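Local structure of BIFUNCTIONAL PROTEIN Proline utilization A (PutA) (Corynebacterium freiburgense, 5UX5) at residues N988-A993 with G1042-D1047; L944-W949 with A994-T999; N19-I24 with A442-S447; P269-A274 with D327-R332. The protein oxidises proline at an FAD site and then the resulting glutamate semialdehyde to glutamate at an NAD site, probably channelling the intermediate between them. All coordinates share one frame; numbering follows the deposited sequence.

Contact 1: residues N988-A993 with G1042-D1047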
# COMPACT_ATOMS: atom_id res chain seq x y z
N ASN A 988 -2.65 10.88 44.86
CA ASN A 988 -3.70 11.79 44.43
C ASN A 988 -3.41 12.34 43.03
O ASN A 988 -4.32 12.53 42.22
CB ASN A 988 -3.87 12.93 45.43
CG ASN A 988 -4.57 12.49 46.71
OD1 ASN A 988 -5.20 11.44 46.77
ND2 ASN A 988 -4.45 13.31 47.75
N ARG A 989 -2.13 12.60 42.74
CA ARG A 989 -1.78 13.01 41.39
C ARG A 989 -2.20 11.96 40.38
O ARG A 989 -2.59 12.30 39.26
CB ARG A 989 -0.28 13.28 41.28
CG ARG A 989 0.08 14.05 40.03
CD ARG A 989 0.28 13.14 38.79
NE ARG A 989 0.49 13.95 37.60
CZ ARG A 989 -0.49 14.40 36.83
NH1 ARG A 989 -1.75 14.09 37.09
NH2 ARG A 989 -0.22 15.15 35.80
N LEU A 990 -2.07 10.67 40.73
CA LEU A 990 -2.55 9.60 39.86
C LEU A 990 -4.08 9.52 39.84
O LEU A 990 -4.65 9.10 38.83
CB LEU A 990 -1.94 8.25 40.27
CG LEU A 990 -0.41 8.01 40.23
CD1 LEU A 990 -0.10 6.57 40.39
CD2 LEU A 990 0.23 8.52 38.97
N LYS A 991 -4.76 9.92 40.91
CA LYS A 991 -6.23 9.90 40.87
C LYS A 991 -6.76 10.98 39.93
O LYS A 991 -7.74 10.77 39.22
CB LYS A 991 -6.80 10.03 42.30
N LEU A 992 -6.11 12.16 39.93
CA LEU A 992 -6.39 13.21 38.96
C LEU A 992 -6.29 12.70 37.53
O LEU A 992 -7.16 12.99 36.70
CB LEU A 992 -5.42 14.38 39.15
CG LEU A 992 -5.76 15.50 40.12
CD1 LEU A 992 -4.57 16.45 40.24
CD2 LEU A 992 -6.97 16.23 39.57
N ALA A 993 -5.18 12.05 37.19
CA ALA A 993 -5.02 11.45 35.86
C ALA A 993 -6.10 10.41 35.58
O ALA A 993 -6.65 10.36 34.48
CB ALA A 993 -3.64 10.83 35.72
N GLY A 1042 10.11 6.20 37.30
CA GLY A 1042 10.58 7.56 37.41
C GLY A 1042 9.72 8.37 38.35
O GLY A 1042 8.64 7.94 38.80
N PRO A 1043 10.19 9.59 38.65
CA PRO A 1043 9.39 10.49 39.50
C PRO A 1043 8.05 10.80 38.88
O PRO A 1043 7.90 10.86 37.66
CB PRO A 1043 10.25 11.76 39.61
CG PRO A 1043 11.37 11.61 38.60
CD PRO A 1043 11.21 10.30 37.87
N VAL A 1044 7.05 11.00 39.73
CA VAL A 1044 5.73 11.40 39.28
C VAL A 1044 5.79 12.86 38.84
O VAL A 1044 6.15 13.74 39.62
CB VAL A 1044 4.69 11.20 40.39
CG1 VAL A 1044 3.34 11.58 39.89
CG2 VAL A 1044 4.69 9.75 40.82
N LEU A 1045 5.43 13.11 37.59
CA LEU A 1045 5.55 14.45 37.03
C LEU A 1045 4.24 15.22 37.15
O LEU A 1045 3.15 14.67 36.92
CB LEU A 1045 5.96 14.43 35.56
CG LEU A 1045 7.28 13.73 35.33
CD1 LEU A 1045 7.70 13.91 33.87
CD2 LEU A 1045 8.33 14.21 36.29
N ALA A 1046 4.37 16.49 37.51
CA ALA A 1046 3.23 17.38 37.44
C ALA A 1046 2.77 17.54 36.00
O ALA A 1046 1.57 17.62 35.74
CB ALA A 1046 3.59 18.74 38.06
N ASP A 1047 3.73 17.59 35.06
CA ASP A 1047 3.42 17.84 33.66
C ASP A 1047 2.67 16.66 33.07
O ASP A 1047 3.29 15.65 32.70
CB ASP A 1047 4.68 18.10 32.85
CG ASP A 1047 4.38 18.86 31.52
OD1 ASP A 1047 3.19 19.05 31.19
OD2 ASP A 1047 5.33 19.24 30.79
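R989 NE, with a single proton to give, is gripped by one bond that is about as straight as such bonds become: it meets L1045 O at 2.8 Å with an N-H...O angle of 178°. The oxygen lies in the guanidinium plane and the nitrogen in the carbonyl plane, so this pair alone goes far to fix how the arginine end is turned. One terminal nitrogen has two partners. R989 NH2 gives a weak, bent bond to A1046 O at 3.1 Å, and its stronger tie is a salt bridge to D945 on helix 936-953. The contact belongs to the alpha/beta C-terminal domain, consistent with a Rossmann-like fold, where helix 984-997 meets the loop between strand 1038-1040 and helix 1048-1051. The chain of R989 leaves with CG anti to the backbone N and bends at chi2 (-86°), which brings the guanidinium alongside the loop carbonyls. V1044 slides past it in the opposite direction, its CG1 touching R989 CD at 3.6 Å, and L990 CD2 reaches the same methyl more loosely. Farther along, D1047 caps helix 1048-1051 through OD1 to the backbone N of R1049, while its OD2 bonds S580, the first residue of strand 580-591 in the aldehyde dehydrogenase part.

Contact 2: residues L944-W949 with A994-T999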
# COMPACT_ATOMS: atom_id res chain seq x y z
N LEU A 944 -2.00 21.28 34.18
CA LEU A 944 -1.20 20.80 33.07
C LEU A 944 -1.86 19.60 32.38
O LEU A 944 -1.70 19.43 31.17
CB LEU A 944 0.21 20.46 33.56
CG LEU A 944 0.98 21.70 34.05
CD1 LEU A 944 2.36 21.37 34.55
CD2 LEU A 944 1.08 22.73 32.98
N ASP A 945 -2.60 18.78 33.14
CA ASP A 945 -3.41 17.73 32.52
C ASP A 945 -4.45 18.33 31.59
O ASP A 945 -4.64 17.87 30.46
CB ASP A 945 -4.08 16.87 33.60
CG ASP A 945 -3.09 15.93 34.31
OD1 ASP A 945 -1.95 15.77 33.83
OD2 ASP A 945 -3.47 15.32 35.34
N GLU A 946 -5.14 19.38 32.05
CA GLU A 946 -6.12 20.03 31.19
C GLU A 946 -5.49 20.52 29.90
O GLU A 946 -6.02 20.28 28.81
CB GLU A 946 -6.77 21.19 31.94
CG GLU A 946 -7.85 21.91 31.17
CD GLU A 946 -9.07 21.06 30.88
OE1 GLU A 946 -9.78 21.40 29.92
OE2 GLU A 946 -9.32 20.08 31.61
N ILE A 947 -4.35 21.21 29.99
CA ILE A 947 -3.71 21.77 28.79
C ILE A 947 -3.23 20.66 27.87
O ILE A 947 -3.39 20.74 26.64
CB ILE A 947 -2.55 22.70 29.16
CG1 ILE A 947 -3.03 23.89 29.93
CG2 ILE A 947 -1.78 23.13 27.94
CD1 ILE A 947 -1.86 24.62 30.49
N ALA A 948 -2.61 19.63 28.43
CA ALA A 948 -2.18 18.50 27.61
C ALA A 948 -3.39 17.84 26.96
O ALA A 948 -3.34 17.47 25.78
CB ALA A 948 -1.39 17.50 28.45
N TRP A 949 -4.50 17.73 27.68
CA TRP A 949 -5.67 17.11 27.09
C TRP A 949 -6.21 17.95 25.94
O TRP A 949 -6.56 17.40 24.89
CB TRP A 949 -6.74 16.88 28.17
CG TRP A 949 -7.72 15.80 27.83
CD1 TRP A 949 -8.96 15.96 27.30
CD2 TRP A 949 -7.50 14.39 27.93
NE1 TRP A 949 -9.54 14.75 27.10
CE2 TRP A 949 -8.67 13.76 27.47
CE3 TRP A 949 -6.43 13.60 28.37
CZ2 TRP A 949 -8.81 12.37 27.45
CZ3 TRP A 949 -6.58 12.21 28.35
CH2 TRP A 949 -7.76 11.61 27.89
N ALA A 994 -6.40 9.56 36.56
CA ALA A 994 -7.34 8.47 36.32
C ALA A 994 -8.76 8.97 36.17
O ALA A 994 -9.57 8.35 35.47
CB ALA A 994 -7.26 7.42 37.42
N LEU A 995 -9.10 10.06 36.88
CA LEU A 995 -10.43 10.64 36.75
C LEU A 995 -10.68 11.13 35.33
O LEU A 995 -11.82 11.12 34.86
CB LEU A 995 -10.60 11.77 37.76
CG LEU A 995 -11.93 12.51 37.85
CD1 LEU A 995 -13.04 11.56 38.14
CD2 LEU A 995 -11.85 13.56 38.97
N ARG A 996 -9.62 11.53 34.64
CA ARG A 996 -9.72 12.12 33.31
C ARG A 996 -9.70 11.08 32.21
O ARG A 996 -10.34 11.28 31.17
CB ARG A 996 -8.57 13.13 33.12
CG ARG A 996 -8.46 13.73 31.74
CD ARG A 996 -7.37 14.78 31.63
NE ARG A 996 -7.52 15.87 32.59
CZ ARG A 996 -8.22 16.99 32.36
NH1 ARG A 996 -8.85 17.15 31.21
NH2 ARG A 996 -8.30 17.94 33.29
N THR A 997 -8.96 9.99 32.39
CA THR A 997 -8.89 8.96 31.37
C THR A 997 -9.87 7.82 31.61
O THR A 997 -10.15 7.05 30.67
CB THR A 997 -7.47 8.40 31.25
OG1 THR A 997 -7.08 7.81 32.48
CG2 THR A 997 -6.53 9.50 30.90
N GLY A 998 -10.41 7.71 32.82
CA GLY A 998 -11.25 6.59 33.20
C GLY A 998 -10.51 5.35 33.68
O GLY A 998 -11.16 4.33 33.93
N THR A 999 -9.19 5.40 33.81
CA THR A 999 -8.41 4.26 34.24
C THR A 999 -8.75 3.89 35.69
O THR A 999 -9.16 4.74 36.49
CB THR A 999 -6.92 4.58 34.15
OG1 THR A 999 -6.60 4.93 32.80
CG2 THR A 999 -6.08 3.43 34.57
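The helical run 944-949, inside helix 936-953, faces the last turn of helix 984-997, with D945 and R996 nearest at 8.5 Å between their CA atoms. The pair packs at the surface of the C-terminal domain, which is consistent with a Rossmann-like alpha/beta fold; the second helix stops after T997, and G998 turns the chain out of it with positive phi (84°). R996 bridges the gap. Its chain runs extended from the backbone, CG anti to N, until a bend at chi3 (-56°) swings the guanidinium over the first helix, one face resting against E946 CA and the D945 carbonyl carbon. E946 bends at chi2 to answer it, and the two side chains cross at about a right angle. In a salt bridge, both terminal nitrogens converge end-on on one oxygen: R996 NH2 lies 2.9 Å from E946 OE2, on the anti lone pair, and R996 NH1 lies 3.0 Å from E946 OE2, coming from above the carboxylate plane. The other oxygen, OE1, pairs with R950, so the carboxylate is shared by two arginines. Y929 adds a cation-pi partner to R996. The aliphatic part of the arginine lies over W949, with R996 CG 4.0 Å from the centre of the six-membered ring, and T997 CG2 touches W949 CZ3 at 3.7 Å.

Contact 3: residues N19-I24 with A442-S447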
# COMPACT_ATOMS: atom_id res chain seq x y z
N ASN A 19 -8.16 26.29 -39.69
CA ASN A 19 -8.98 26.68 -40.83
C ASN A 19 -10.35 26.01 -40.81
O ASN A 19 -11.35 26.63 -41.19
CB ASN A 19 -8.25 26.37 -42.14
CG ASN A 19 -6.94 27.15 -42.31
OD1 ASN A 19 -6.80 28.29 -41.84
ND2 ASN A 19 -5.97 26.52 -42.98
N LEU A 20 -10.43 24.78 -40.31
CA LEU A 20 -11.70 24.06 -40.31
C LEU A 20 -12.57 24.39 -39.12
O LEU A 20 -13.71 23.93 -39.06
CB LEU A 20 -11.43 22.55 -40.35
CG LEU A 20 -10.58 22.01 -41.51
CD1 LEU A 20 -10.38 20.54 -41.34
CD2 LEU A 20 -11.21 22.27 -42.88
N GLN A 21 -12.08 25.25 -38.22
CA GLN A 21 -12.69 25.43 -36.91
C GLN A 21 -14.18 25.75 -36.99
O GLN A 21 -14.98 25.22 -36.22
CB GLN A 21 -11.94 26.54 -36.17
CG GLN A 21 -11.90 26.40 -34.69
CD GLN A 21 -11.03 27.45 -34.06
OE1 GLN A 21 -10.22 27.15 -33.17
NE2 GLN A 21 -11.20 28.71 -34.49
N GLU A 22 -14.58 26.60 -37.93
CA GLU A 22 -15.97 27.02 -37.99
C GLU A 22 -16.84 26.06 -38.80
O GLU A 22 -18.03 25.90 -38.49
CB GLU A 22 -16.06 28.44 -38.54
CG GLU A 22 -15.14 29.43 -37.81
CD GLU A 22 -15.57 29.72 -36.37
OE1 GLU A 22 -16.80 29.80 -36.10
OE2 GLU A 22 -14.69 29.89 -35.50
N ARG A 23 -16.29 25.40 -39.82
CA ARG A 23 -17.06 24.33 -40.44
C ARG A 23 -17.20 23.15 -39.48
O ARG A 23 -18.18 22.40 -39.56
CB ARG A 23 -16.44 23.90 -41.77
N ILE A 24 -16.24 22.99 -38.56
CA ILE A 24 -16.35 21.95 -37.53
C ILE A 24 -17.47 22.29 -36.55
O ILE A 24 -18.28 21.43 -36.20
CB ILE A 24 -15.02 21.74 -36.80
CG1 ILE A 24 -13.93 21.19 -37.71
CG2 ILE A 24 -15.20 20.79 -35.63
CD1 ILE A 24 -12.57 21.10 -37.00
N ALA A 442 -16.92 27.26 -27.11
CA ALA A 442 -15.78 28.04 -26.67
C ALA A 442 -14.67 27.17 -26.07
O ALA A 442 -13.49 27.42 -26.33
CB ALA A 442 -16.24 29.10 -25.68
N ARG A 443 -15.02 26.16 -25.26
CA ARG A 443 -13.99 25.27 -24.73
C ARG A 443 -13.28 24.52 -25.86
O ARG A 443 -12.09 24.18 -25.73
CB ARG A 443 -14.58 24.28 -23.71
N PHE A 444 -13.99 24.26 -26.97
CA PHE A 444 -13.38 23.59 -28.12
C PHE A 444 -12.39 24.50 -28.82
O PHE A 444 -11.28 24.08 -29.15
CB PHE A 444 -14.46 23.11 -29.10
CG PHE A 444 -13.94 22.86 -30.49
CD1 PHE A 444 -13.12 21.77 -30.77
CD2 PHE A 444 -14.26 23.74 -31.54
CE1 PHE A 444 -12.63 21.55 -32.07
CE2 PHE A 444 -13.77 23.53 -32.84
CZ PHE A 444 -12.97 22.44 -33.11
N ARG A 445 -12.79 25.75 -29.09
CA ARG A 445 -11.87 26.73 -29.67
C ARG A 445 -10.55 26.77 -28.90
O ARG A 445 -9.47 26.79 -29.49
CB ARG A 445 -12.51 28.12 -29.66
CG ARG A 445 -13.66 28.32 -30.65
CD ARG A 445 -14.15 29.77 -30.61
NE ARG A 445 -15.59 29.86 -30.84
CZ ARG A 445 -16.13 29.96 -32.04
NH1 ARG A 445 -15.36 29.97 -33.12
NH2 ARG A 445 -17.45 30.04 -32.16
N GLU A 446 -10.63 26.77 -27.57
CA GLU A 446 -9.42 26.85 -26.76
C GLU A 446 -8.58 25.59 -26.91
O GLU A 446 -7.34 25.67 -26.91
CB GLU A 446 -9.79 27.09 -25.29
CG GLU A 446 -8.59 27.46 -24.40
CD GLU A 446 -7.92 28.77 -24.82
OE1 GLU A 446 -8.65 29.70 -25.25
OE2 GLU A 446 -6.67 28.88 -24.74
N SER A 447 -9.21 24.42 -27.01
CA SER A 447 -8.42 23.20 -27.15
C SER A 447 -7.72 23.14 -28.50
O SER A 447 -6.66 22.53 -28.62
CB SER A 447 -9.29 21.98 -26.92
OG SER A 447 -10.33 21.93 -27.87
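F444 is the first residue of 442-447 to meet the N-terminal helix 16-31. The segments 19-24 and 442-447 run roughly antiparallel, their local axes 160° apart in direction and 11.1 Å apart at closest approach, on the outside of the proline dehydrogenase barrel, a TIM-barrel fold. With CG anti to the backbone N, the F444 ring is sent across to the other helix, where its far end is met by I24: F444 CZ lies 3.7 Å from I24 CG2, the two side chains crossing at about a right angle. Q21 passes the ring in the reverse direction, its CG 3.9 Å from F444 CE2. Helix 354-367 covers this packing, with S359 touching both F444 and I24 and A358 touching I24, and the F444 side chain is about 10 Å from the bound FAD. R445, next in sequence, carries the exposed margin. It bends at chi3, and its guanidinium comes nearly coplanar with the E22 carboxylate, the planes 15° apart, in a salt bridge carried by one nitrogen: R445 NH1 meets E22 OE2 at 2.5 Å on the syn lone pair, with a strongly bent N-H...O angle of 118°. S447 turns back into its own helix, where S447 OG donates to F444 O at 2.7 Å, on a carbonyl lone pair.

Contact 4: residues P269-A274 with D327-R332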
# COMPACT_ATOMS: atom_id res chain seq x y z
N PRO A 269 -0.27 12.46 -21.12
CA PRO A 269 0.59 13.23 -22.02
C PRO A 269 1.57 12.34 -22.79
O PRO A 269 1.81 12.58 -23.97
CB PRO A 269 1.30 14.20 -21.07
CG PRO A 269 1.11 13.63 -19.72
CD PRO A 269 -0.21 12.95 -19.74
N ASP A 270 2.13 11.32 -22.16
CA ASP A 270 3.11 10.49 -22.86
C ASP A 270 2.47 9.52 -23.85
O ASP A 270 3.18 8.74 -24.48
CB ASP A 270 3.99 9.77 -21.84
CG ASP A 270 3.20 9.12 -20.70
OD1 ASP A 270 2.14 9.65 -20.31
OD2 ASP A 270 3.64 8.06 -20.20
N SER A 271 1.14 9.54 -24.01
CA SER A 271 0.53 8.76 -25.08
C SER A 271 0.74 9.41 -26.43
O SER A 271 0.61 8.73 -27.45
CB SER A 271 -0.97 8.53 -24.82
OG SER A 271 -1.73 9.68 -25.10
N PHE A 272 1.08 10.69 -26.48
CA PHE A 272 1.49 11.27 -27.75
C PHE A 272 2.81 10.64 -28.20
O PHE A 272 3.01 10.40 -29.39
CB PHE A 272 1.60 12.80 -27.64
CG PHE A 272 2.11 13.44 -28.91
CD1 PHE A 272 1.44 13.27 -30.11
CD2 PHE A 272 3.28 14.19 -28.90
CE1 PHE A 272 1.91 13.85 -31.27
CE2 PHE A 272 3.76 14.76 -30.06
CZ PHE A 272 3.07 14.59 -31.25
N GLN A 273 3.73 10.38 -27.27
CA GLN A 273 4.94 9.67 -27.65
C GLN A 273 4.63 8.24 -28.05
O GLN A 273 5.21 7.71 -29.00
CB GLN A 273 5.96 9.74 -26.52
CG GLN A 273 6.39 11.15 -26.26
CD GLN A 273 7.15 11.32 -24.97
OE1 GLN A 273 7.07 10.49 -24.06
NE2 GLN A 273 7.94 12.39 -24.90
N ALA A 274 3.71 7.58 -27.33
CA ALA A 274 3.30 6.24 -27.70
C ALA A 274 2.74 6.20 -29.12
O ALA A 274 2.99 5.26 -29.88
CB ALA A 274 2.27 5.71 -26.70
N ASP A 327 -8.69 17.51 -23.72
CA ASP A 327 -9.32 17.87 -24.97
C ASP A 327 -8.29 18.30 -26.01
O ASP A 327 -8.40 17.96 -27.19
CB ASP A 327 -10.34 18.98 -24.73
CG ASP A 327 -11.60 18.48 -24.08
OD1 ASP A 327 -11.91 17.27 -24.19
OD2 ASP A 327 -12.31 19.31 -23.50
N ALA A 328 -7.24 19.01 -25.56
CA ALA A 328 -6.19 19.49 -26.45
C ALA A 328 -5.39 18.33 -27.02
O ALA A 328 -5.13 18.29 -28.23
CB ALA A 328 -5.28 20.46 -25.71
N ASN A 329 -4.93 17.43 -26.16
CA ASN A 329 -4.13 16.30 -26.62
C ASN A 329 -4.94 15.36 -27.49
O ASN A 329 -4.40 14.73 -28.41
CB ASN A 329 -3.55 15.56 -25.41
CG ASN A 329 -2.44 14.59 -25.80
OD1 ASN A 329 -1.60 14.90 -26.64
ND2 ASN A 329 -2.42 13.42 -25.17
N PHE A 330 -6.24 15.23 -27.22
CA PHE A 330 -7.10 14.45 -28.09
C PHE A 330 -7.06 15.02 -29.50
O PHE A 330 -6.95 14.28 -30.48
CB PHE A 330 -8.52 14.43 -27.52
CG PHE A 330 -9.39 13.32 -28.02
CD1 PHE A 330 -9.34 12.07 -27.44
CD2 PHE A 330 -10.29 13.53 -29.06
CE1 PHE A 330 -10.17 11.04 -27.90
CE2 PHE A 330 -11.11 12.51 -29.52
CZ PHE A 330 -11.06 11.28 -28.93
N LEU A 331 -7.10 16.35 -29.63
CA LEU A 331 -7.00 16.96 -30.94
C LEU A 331 -5.59 16.83 -31.51
O LEU A 331 -5.43 16.67 -32.73
CB LEU A 331 -7.41 18.42 -30.88
CG LEU A 331 -8.86 18.73 -30.50
CD1 LEU A 331 -8.97 20.19 -30.13
CD2 LEU A 331 -9.75 18.51 -31.67
N ARG A 332 -4.55 16.91 -30.67
CA ARG A 332 -3.19 16.76 -31.19
C ARG A 332 -2.96 15.36 -31.75
O ARG A 332 -2.38 15.20 -32.83
CB ARG A 332 -2.14 17.08 -30.13
CG ARG A 332 -0.71 16.88 -30.64
CD ARG A 332 0.36 17.32 -29.63
NE ARG A 332 0.17 16.65 -28.34
CZ ARG A 332 0.98 16.75 -27.28
NH1 ARG A 332 2.06 17.50 -27.32
NH2 ARG A 332 0.69 16.10 -26.16
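The guanidinium of R332 lies flat on the ring of F272, their planes only 8° apart and their centres separated by 4.2 Å, although the two side chains approach at about a right angle. Each starts with CG anti to the backbone N. R332 then stays extended through chi2 and bends once, at chi3 (55°), so that its chain passes across the ring face. The CD methylene lands almost exactly above the middle: R332 CD is 4.0 Å from the F272 ring centroid, a CH-pi contact. The charged end is displaced toward CB, which makes the cation-pi contact off-centre and sets F272 CD2 beneath the guanidinium centre. N329, three residues before R332 and so near it on the same side of the helix, holds the arginine flat. N329 OD1 accepts from R332 NE at 3.0 Å and from R332 NH2 at 2.6 Å, a side-on grip by the guanidinium, with the oxygen in its plane. The NE bond also lies in the amide carbonyl plane, whereas NH2 stands well above it. A second acceptor for NH2 is A455 O, and N329 ND2 bonds A266 O, so the amide that steers the arginine is itself fixed. Y12 meets the F272 ring edge-to-face. Within the TIM barrel, helix 271-287 follows strand 260-265 and helix 323-337 precedes strand 345-350, these strands flanking strand 293-298; P269, in the turn from the first strand, has its side chain about 9 Å from FAD, while helices 354-367 and 438-450 both pack against helix 323-337, L331 touching each.

The four contacts fall into two distant pairs. Contacts 3 and 4, centres 17 Å apart, belong to the FAD-binding proline dehydrogenase half; contact 4 is nested within the chain loop that contact 3 closes, and they touch where S447 packs on L331 and A328 of helix 323-337. Contacts 1 and 2 follow in the C-terminal domain, centres 10 Å apart. Their segments alternate along the chain, both use helix 984-997, and the R989 to D945 salt bridge (NH2 to OD1, 2.7 Å) joins them. Between the pairs, centres lie 59 to 74 Å apart, so the two pairs lie in distant parts of one bifunctional enzyme, the proline dehydrogenase barrel and the C-terminal domain.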